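Local atomic coordinates of 3',5'-cyclic-nucleotide phosphodiesterase 1 (Saccharomyces cerevisiae, PDB entry 4OJV), a protein that binds two zinc ions and belongs to the class-II cyclic-nucleotide phosphodiesterases, a family of the metallo-hydrolase superfamily with a metallo-beta-lactamase-like fold. Residues V38-A42 against D132-L137. Coordinates in Å, arbitrary orientation, origin at the centre of the assembly. Residues are numbered along the deposited sequence.
Sequences VDGGA and DHISGL. With ZN (zinc ion), chain E.
His-133 binds a zinc ion through NE2 at 2.1 Å and, from the other side of its ring, gives a hydrogen bond from ND1 to Asp-39 OD2 (2.8 Å, 163°). With chi1 m and chi2 near -107° the imidazole edge meets the carboxylate, which is oriented further by Thr-127 and Gln-21. Asp-132, chi1 p, supplies OD2 to the same zinc at 2.1 Å, while its OD1 accepts a 2.7 Å hydrogen bond from water 2, itself a zinc ligand at 2.0 Å; Asp-244 and His-326 are further ligands. Behind this site the backbones lock together, the loop turning through Asp-39 (phi/psi 64/178°), Gly-40 (-152/35°) and Gly-41 (-75/-109°). Gly-40 O faces the first turn of helix 135-140, with Ile-134 at its N-cap, and accepts Leu-137 N at 2.9 Å and, weakly, Gly-136 N at 2.8 Å; Gly-40 N reaches His-133 O at 2.7 Å, also weakly. CA atoms pair as Gly-40 with Ile-134 (4.3 Å) and Gly-41 with His-133 (4.5 Å). Such closeness requires glycines: a CB on Gly-40 would strike Leu-137 CB, one on Gly-41 Asp-132 O, and one on Gly-136 Gly-41 O, which instead receives a 2.9 Å CA-H...O contact from Gly-136 CA. Ile-134 packs on helix 159-169. The loop after strand 35-38 thus buttresses the Asp-His end of the HxHxDH zinc motif, an arrangement characteristic of the metallo-beta-lactamase fold.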
loop_
_atom_site.group_PDB
_atom_site.type_symbol
_atom_site.label_atom_id
_atom_site.label_comp_id
_atom_site.label_asym_id
_atom_site.label_seq_id
_atom_site.Cartn_x
_atom_site.Cartn_y
_atom_site.Cartn_z
ATOM N N VAL A 38 6.334 6.364 13.527
ATOM C CA VAL A 38 5.924 5.156 14.225
ATOM C C VAL A 38 5.118 4.337 13.249
ATOM O O VAL A 38 4.092 4.787 12.727
ATOM C CB VAL A 38 5.129 5.426 15.516
ATOM C CG1 VAL A 38 4.862 4.106 16.232
ATOM C CG2 VAL A 38 5.883 6.393 16.419
ATOM N N ASP A 39 5.607 3.121 13.016
ATOM C CA ASP A 39 5.118 2.261 11.954
ATOM C C ASP A 39 5.354 2.836 10.561
ATOM O O ASP A 39 5.909 3.935 10.400
ATOM C CB ASP A 39 3.701 1.747 12.224
ATOM C CG ASP A 39 3.709 0.562 13.175
ATOM O OD1 ASP A 39 4.779 -0.097 13.263
ATOM O OD2 ASP A 39 2.673 0.280 13.806
ATOM N N GLY A 40 4.959 2.074 9.555
ATOM C CA GLY A 40 5.438 2.297 8.206
ATOM C C GLY A 40 4.449 1.858 7.160
ATOM O O GLY A 40 4.842 1.414 6.080
ATOM N N GLY A 41 3.160 2.018 7.453
ATOM C CA GLY A 41 2.113 1.855 6.438
ATOM C C GLY A 41 2.133 3.087 5.518
ATOM O O GLY A 41 3.061 3.248 4.713
ATOM N N ALA A 42 1.131 3.960 5.604
ATOM C CA ALA A 42 1.103 5.190 4.792
ATOM C C ALA A 42 2.371 6.039 4.934
ATOM O O ALA A 42 2.794 6.296 6.053
ATOM C CB ALA A 42 -0.117 6.005 5.162
ATOM N N ASP A 132 0.753 -4.474 6.664
ATOM C CA ASP A 132 0.083 -3.170 6.757
ATOM C C ASP A 132 0.856 -2.146 7.587
ATOM O O ASP A 132 0.572 -0.952 7.501
ATOM C CB ASP A 132 -1.393 -3.269 7.241
ATOM C CG ASP A 132 -1.542 -3.949 8.627
ATOM O OD1 ASP A 132 -0.914 -5.024 8.780
ATOM O OD2 ASP A 132 -2.261 -3.462 9.589
ATOM N N HIS A 133 1.846 -2.592 8.361
ATOM C CA HIS A 133 2.647 -1.691 9.188
ATOM C C HIS A 133 3.992 -1.402 8.593
ATOM O O HIS A 133 4.758 -0.634 9.172
ATOM C CB HIS A 133 2.770 -2.222 10.623
ATOM C CG HIS A 133 1.439 -2.309 11.313
ATOM N ND1 HIS A 133 1.029 -1.456 12.291
ATOM C CD2 HIS A 133 0.377 -3.148 11.060
ATOM C CE1 HIS A 133 -0.230 -1.766 12.636
ATOM N NE2 HIS A 133 -0.633 -2.785 11.874
ATOM N N ILE A 134 4.271 -1.960 7.414
ATOM C CA ILE A 134 5.587 -1.777 6.789
ATOM C C ILE A 134 5.557 -1.493 5.288
ATOM O O ILE A 134 6.597 -1.238 4.706
ATOM C CB ILE A 134 6.543 -2.971 7.042
ATOM C CG1 ILE A 134 5.966 -4.243 6.403
ATOM C CG2 ILE A 134 6.814 -3.114 8.532
ATOM C CD1 ILE A 134 6.938 -5.400 6.307
ATOM N N SER A 135 4.384 -1.533 4.660
ATOM C CA SER A 135 4.310 -1.447 3.200
ATOM C C SER A 135 4.869 -0.135 2.633
ATOM O O SER A 135 5.568 -0.152 1.612
ATOM C CB SER A 135 2.879 -1.678 2.730
ATOM O OG SER A 135 1.999 -0.765 3.331
ATOM N N GLY A 136 4.575 0.993 3.286
ATOM C CA GLY A 136 5.110 2.278 2.850
ATOM C C GLY A 136 6.598 2.404 3.110
ATOM O O GLY A 136 7.350 2.844 2.245
ATOM N N LEU A 137 7.033 2.006 4.302
ATOM C CA LEU A 137 8.452 1.955 4.603
ATOM C C LEU A 137 9.204 1.229 3.483
ATOM O O LEU A 137 10.230 1.705 2.991
ATOM C CB LEU A 137 8.664 1.227 5.940
ATOM C CG LEU A 137 10.057 0.661 6.232
ATOM C CD1 LEU A 137 11.114 1.746 6.380
ATOM C CD2 LEU A 137 10.017 -0.235 7.463
HETATM ZN ZN ZN E . -2.430 -3.912 11.674
HETATM O O HOH W 1 1.298 1.670 2.140
HETATM O O HOH W 2 -1.499 -5.667 11.331
#